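Local coordinates for protein mRNA interferase (Mycobacterium tuberculosis, PDB 6L2A) that is a MazF-family RNA endonuclease, probably the toxic component of a type II toxin-antitoxin system, found here as a dimer, at residues 50-55 with 88-93; 54-59 with 81-86. The protein carries 6 engineered substitutions. All coordinates share one frame; numbering follows the deposited sequence.

Contact 1: 50-55 with 88-93; sequences ITVVPV and RSIATA. Engineered in segment 88-93: Ala93 (natural residue Glu).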
loop_
_atom_site.group_PDB
_atom_site.type_symbol
_atom_site.label_atom_id
_atom_site.label_comp_id
_atom_site.label_asym_id
_atom_site.label_seq_id
_atom_site.Cartn_x
_atom_site.Cartn_y
_atom_site.Cartn_z
ATOM N N ILE A 50 -0.690 -9.396 -4.390
ATOM C CA ILE A 50 0.164 -8.465 -5.116
ATOM C C ILE A 50 -0.225 -7.066 -4.667
ATOM O O ILE A 50 -1.383 -6.812 -4.324
ATOM C CB ILE A 50 0.010 -8.617 -6.648
ATOM C CG1 ILE A 50 0.131 -10.087 -7.047
ATOM C CG2 ILE A 50 1.039 -7.781 -7.395
ATOM C CD1 ILE A 50 1.499 -10.675 -6.787
ATOM N N THR A 51 0.742 -6.154 -4.650
ATOM C CA THR A 51 0.480 -4.769 -4.292
ATOM C C THR A 51 0.587 -3.911 -5.544
ATOM O O THR A 51 1.565 -4.016 -6.289
ATOM C CB THR A 51 1.449 -4.288 -3.212
ATOM O OG1 THR A 51 1.283 -5.095 -2.040
ATOM C CG2 THR A 51 1.164 -2.845 -2.861
ATOM N N VAL A 52 -0.433 -3.084 -5.785
ATOM C CA VAL A 52 -0.530 -2.306 -7.011
ATOM C C VAL A 52 -0.809 -0.847 -6.682
ATOM O O VAL A 52 -1.329 -0.507 -5.617
ATOM C CB VAL A 52 -1.620 -2.848 -7.964
ATOM C CG1 VAL A 52 -1.318 -4.288 -8.359
ATOM C CG2 VAL A 52 -2.996 -2.733 -7.318
ATOM N N VAL A 53 -0.461 0.014 -7.631
ATOM C CA VAL A 53 -0.740 1.446 -7.562
ATOM C C VAL A 53 -1.682 1.807 -8.706
ATOM O O VAL A 53 -1.295 1.700 -9.880
ATOM C CB VAL A 53 0.560 2.263 -7.615
ATOM C CG1 VAL A 53 0.264 3.720 -7.879
ATOM C CG2 VAL A 53 1.328 2.104 -6.311
ATOM N N PRO A 54 -2.915 2.219 -8.421
ATOM C CA PRO A 54 -3.866 2.509 -9.499
ATOM C C PRO A 54 -3.429 3.693 -10.343
ATOM O O PRO A 54 -2.716 4.591 -9.890
ATOM C CB PRO A 54 -5.172 2.815 -8.753
ATOM C CG PRO A 54 -5.002 2.189 -7.411
ATOM C CD PRO A 54 -3.543 2.300 -7.094
ATOM N N VAL A 55 -3.888 3.686 -11.590
ATOM C CA VAL A 55 -3.511 4.668 -12.594
ATOM C C VAL A 55 -4.779 5.314 -13.135
ATOM O O VAL A 55 -5.788 4.633 -13.346
ATOM C CB VAL A 55 -2.687 3.998 -13.715
ATOM C CG1 VAL A 55 -2.578 4.892 -14.912
ATOM C CG2 VAL A 55 -1.302 3.640 -13.203
ATOM N N ARG A 88 -3.010 -0.410 -3.117
ATOM C CA ARG A 88 -3.826 -1.506 -2.610
ATOM C C ARG A 88 -3.101 -2.826 -2.815
ATOM O O ARG A 88 -2.265 -2.970 -3.710
ATOM C CB ARG A 88 -5.192 -1.618 -3.304
ATOM C CG ARG A 88 -5.768 -0.344 -3.876
ATOM C CD ARG A 88 -6.684 0.347 -2.886
ATOM N NE ARG A 88 -7.608 1.250 -3.562
ATOM C CZ ARG A 88 -8.750 0.860 -4.119
ATOM N NH1 ARG A 88 -9.537 1.744 -4.716
ATOM N NH2 ARG A 88 -9.108 -0.418 -4.077
ATOM N N SER A 89 -3.461 -3.801 -1.987
ATOM C CA SER A 89 -3.056 -5.186 -2.174
ATOM C C SER A 89 -4.254 -5.983 -2.667
ATOM O O SER A 89 -5.353 -5.866 -2.115
ATOM C CB SER A 89 -2.506 -5.789 -0.880
ATOM O OG SER A 89 -1.285 -5.168 -0.521
ATOM N N ILE A 90 -4.042 -6.780 -3.711
ATOM C CA ILE A 90 -5.105 -7.550 -4.335
ATOM C C ILE A 90 -4.656 -8.996 -4.457
ATOM O O ILE A 90 -3.464 -9.308 -4.421
ATOM C CB ILE A 90 -5.491 -6.993 -5.722
ATOM C CG1 ILE A 90 -4.269 -6.983 -6.642
ATOM C CG2 ILE A 90 -6.071 -5.592 -5.594
ATOM C CD1 ILE A 90 -4.588 -6.615 -8.083
ATOM N N ALA A 91 -5.634 -9.883 -4.600
ATOM C CA ALA A 91 -5.338 -11.267 -4.924
ATOM C C ALA A 91 -4.864 -11.372 -6.367
ATOM O O ALA A 91 -5.260 -10.585 -7.231
ATOM C CB ALA A 91 -6.572 -12.143 -4.710
ATOM N N THR A 92 -3.998 -12.356 -6.628
ATOM C CA THR A 92 -3.598 -12.614 -8.009
ATOM C C THR A 92 -4.802 -12.945 -8.875
ATOM O O THR A 92 -4.791 -12.682 -10.083
ATOM C CB THR A 92 -2.576 -13.750 -8.073
ATOM O OG1 THR A 92 -3.150 -14.944 -7.525
ATOM C CG2 THR A 92 -1.323 -13.390 -7.296
ATOM N N ALA A 93 -5.854 -13.508 -8.275
ATOM C CA ALA A 93 -7.092 -13.756 -9.003
ATOM C C ALA A 93 -7.731 -12.468 -9.503
ATOM O O ALA A 93 -8.594 -12.520 -10.386
ATOM C CB ALA A 93 -8.075 -14.523 -8.116
#

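Contact 2: 54-59 with 81-86; sequences PVTSNI and KAQAEQ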
loop_
_atom_site.group_PDB
_atom_site.type_symbol
_atom_site.label_atom_id
_atom_site.label_comp_id
_atom_site.label_asym_id
_atom_site.label_seq_id
_atom_site.Cartn_x
_atom_site.Cartn_y
_atom_site.Cartn_z
ATOM N N PRO A 54 -2.915 2.219 -8.421
ATOM C CA PRO A 54 -3.866 2.509 -9.499
ATOM C C PRO A 54 -3.429 3.693 -10.343
ATOM O O PRO A 54 -2.716 4.591 -9.890
ATOM C CB PRO A 54 -5.172 2.815 -8.753
ATOM C CG PRO A 54 -5.002 2.189 -7.411
ATOM C CD PRO A 54 -3.543 2.300 -7.094
ATOM N N VAL A 55 -3.888 3.686 -11.590
ATOM C CA VAL A 55 -3.511 4.668 -12.594
ATOM C C VAL A 55 -4.779 5.314 -13.135
ATOM O O VAL A 55 -5.788 4.633 -13.346
ATOM C CB VAL A 55 -2.687 3.998 -13.715
ATOM C CG1 VAL A 55 -2.578 4.892 -14.912
ATOM C CG2 VAL A 55 -1.302 3.640 -13.203
ATOM N N THR A 56 -4.736 6.633 -13.339
ATOM C CA THR A 56 -5.879 7.384 -13.842
ATOM C C THR A 56 -5.448 8.290 -14.987
ATOM O O THR A 56 -4.292 8.712 -15.067
ATOM C CB THR A 56 -6.536 8.233 -12.742
ATOM O OG1 THR A 56 -7.580 9.032 -13.314
ATOM C CG2 THR A 56 -5.511 9.148 -12.092
ATOM N N SER A 57 -6.399 8.591 -15.870
ATOM C CA SER A 57 -6.147 9.417 -17.044
ATOM C C SER A 57 -6.364 10.903 -16.791
ATOM O O SER A 57 -6.132 11.709 -17.698
ATOM C CB SER A 57 -7.033 8.961 -18.209
ATOM O OG SER A 57 -8.397 8.918 -17.830
ATOM N N ASN A 58 -6.806 11.290 -15.598
ATOM C CA ASN A 58 -6.959 12.699 -15.253
ATOM C C ASN A 58 -5.632 13.205 -14.703
ATOM O O ASN A 58 -5.250 12.869 -13.577
ATOM C CB ASN A 58 -8.081 12.899 -14.238
ATOM C CG ASN A 58 -8.341 14.365 -13.944
ATOM O OD1 ASN A 58 -8.244 15.213 -14.833
ATOM N ND2 ASN A 58 -8.657 14.674 -12.691
ATOM N N ILE A 59 -4.928 14.015 -15.493
ATOM C CA ILE A 59 -3.603 14.493 -15.115
ATOM C C ILE A 59 -3.627 16.002 -14.906
ATOM O O ILE A 59 -2.610 16.679 -15.097
ATOM C CB ILE A 59 -2.552 14.109 -16.171
ATOM C CG1 ILE A 59 -2.973 14.610 -17.553
ATOM C CG2 ILE A 59 -2.342 12.601 -16.194
ATOM C CD1 ILE A 59 -1.923 14.400 -18.624
ATOM N N LYS A 81 -1.451 9.097 -14.689
ATOM C CA LYS A 81 -0.646 9.248 -13.490
ATOM C C LYS A 81 -0.907 8.082 -12.551
ATOM O O LYS A 81 -2.054 7.673 -12.349
ATOM C CB LYS A 81 -0.911 10.589 -12.779
ATOM C CG LYS A 81 -2.325 10.806 -12.287
ATOM C CD LYS A 81 -2.414 12.102 -11.493
ATOM C CE LYS A 81 -3.764 12.249 -10.815
ATOM N NZ LYS A 81 -3.927 13.593 -10.197
ATOM N N ALA A 82 0.176 7.525 -12.014
ATOM C CA ALA A 82 0.076 6.533 -10.957
ATOM C C ALA A 82 -0.189 7.250 -9.641
ATOM O O ALA A 82 0.463 8.250 -9.332
ATOM C CB ALA A 82 1.360 5.709 -10.868
ATOM N N GLN A 83 -1.150 6.747 -8.877
ATOM C CA GLN A 83 -1.587 7.379 -7.634
ATOM C C GLN A 83 -1.100 6.523 -6.468
ATOM O O GLN A 83 -1.783 5.592 -6.039
ATOM C CB GLN A 83 -3.102 7.532 -7.613
ATOM C CG GLN A 83 -3.677 8.274 -8.804
ATOM C CD GLN A 83 -5.186 8.391 -8.731
ATOM O OE1 GLN A 83 -5.912 7.596 -9.328
ATOM N NE2 GLN A 83 -5.668 9.381 -7.990
ATOM N N ALA A 84 0.089 6.847 -5.951
ATOM C CA ALA A 84 0.650 6.075 -4.849
ATOM C C ALA A 84 -0.188 6.177 -3.583
ATOM O O ALA A 84 -0.134 5.268 -2.747
ATOM C CB ALA A 84 2.083 6.521 -4.557
ATOM N N GLU A 85 -0.961 7.254 -3.420
ATOM C CA GLU A 85 -1.838 7.366 -2.262
ATOM C C GLU A 85 -3.026 6.414 -2.334
ATOM O O GLU A 85 -3.742 6.269 -1.338
ATOM C CB GLU A 85 -2.329 8.811 -2.103
ATOM C CG GLU A 85 -3.522 9.209 -2.977
ATOM C CD GLU A 85 -3.154 9.516 -4.423
ATOM O OE1 GLU A 85 -2.007 9.245 -4.835
ATOM O OE2 GLU A 85 -4.022 10.042 -5.151
ATOM N N GLN A 86 -3.245 5.760 -3.477
ATOM C CA GLN A 86 -4.329 4.801 -3.645
ATOM C C GLN A 86 -3.824 3.363 -3.658
ATOM O O GLN A 86 -4.513 2.476 -4.168
ATOM C CB GLN A 86 -5.106 5.102 -4.928
ATOM C CG GLN A 86 -5.622 6.529 -5.019
ATOM C CD GLN A 86 -7.126 6.610 -4.879
ATOM O OE1 GLN A 86 -7.675 6.370 -3.802
ATOM N NE2 GLN A 86 -7.805 6.947 -5.970
HETATM O O HOH W 1 -5.622 15.528 -11.840
#

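Contact 1: 50-55 with 88-93
Ile50 and Ile90 face each other as a hydrogen-bonded antiparallel pair. Ile50 N donates to Ile90 O at 2.8 Å, and Ile90 N returns a bond of 2.7 Å to Ile50 O. Val52 and Arg88 repeat this doubly bonded pattern. Between them, Thr51 and Ser89 form the non-hydrogen-bonded pair, with their CA atoms 4.1 Å apart.

The tight part is at the Ile50 end. Ile50 CG1 is beside its backbone N (chi1 -49°) and meets Thr92 CG2 at 3.6 Å, the two side chains crossing at about a right angle. On this same face Ile90 CD1 reaches Val52 CG1 at 4.0 Å. At the Arg88 end the side chains pack more loosely. Arg88 CG comes no nearer than 4.4 Å to Pro54 CG, and both residues are partly exposed.

Thr51 and Ser89 point to the other face, where Thr51 OG1 lies 3.0 Å from Ser89 OG. Both hydroxyls also bond across the dimer interface: Thr51 OG1 to His117 of the second subunit, Ser89 OG to the carbonyl oxygens of Glu85 and Ile87 of that subunit. This face of the strand pair meets the second subunit.

Ile50 and Thr92 both rest on Ala42 of helix 36-45, and Val52 touches Ala30. Strand 28-32 pairs with the other edge of strand 49-56.

Contact 2: 54-59 with 81-86
Thr56 and Lys81 bond to each other twice through their backbones. Thr56 N donates to Lys81 O at 3.0 Å, and Lys81 N donates to Thr56 O at 2.9 Å. Gln83 N reaches Pro54 O at 2.9 Å. Between these bonds Val55 and Ala82 form a non-hydrogen-bonded pair, and Val55 CG2 touches Ala82 CB at 4.1 Å. Their backbones bond outward instead, Val55 with Pro29 and Ala82 with Val67.

These strands belong to the strongly bent antiparallel sheet of the SH3-like PemK/MazF fold. Strand 49-56 pairs here with strand 80-83, whose other neighbour is strand 66-69.

Lys81 is buried, with its chain extended beyond CG. Its CG lies 3.6 Å from Thr56 CG2, and CE packs on Asn58 O. The ammonium NZ bonds to Lys61 O and Gln66 OE1. It also donates to a water at 3.1 Å, which gives a weak bond to Asn58 O. Thr56 OG1 is anti to its backbone N (chi1 175°) and accepts a weak bond from Asn58 N. The methyl CG2 of Thr56 meets Gln83 OE1 at 3.2 Å. Gln83 NE2 donates weakly to Glu85 OE2, which Gln66 NE2 also binds. Gln86 N is held by Gln83 O in the turn after the strand. Across from that turn, the Pro54 ring lies against Gln86, its CD 3.1 Å from Gln86 O.

Contacts 1 and 2 lie along one strand, 49-56, with centres 13 Å apart. They share Pro54 and Val55. Their partner strands, 88-91 and 80-83, follow each other in the chain. The chain turns through residues 84-87 and so passes from one part of the long strand to another. Val53, in the 50-55 segment, packs on the partner strand of contact 2: its CG1 lies 3.3 Å from Gln83 O and 3.8 Å from Ala82 CB. Both contacts also reach the second subunit. Contact 1 of one subunit meets contact 2 of the other there, through Ser89 and Glu85, once from each subunit.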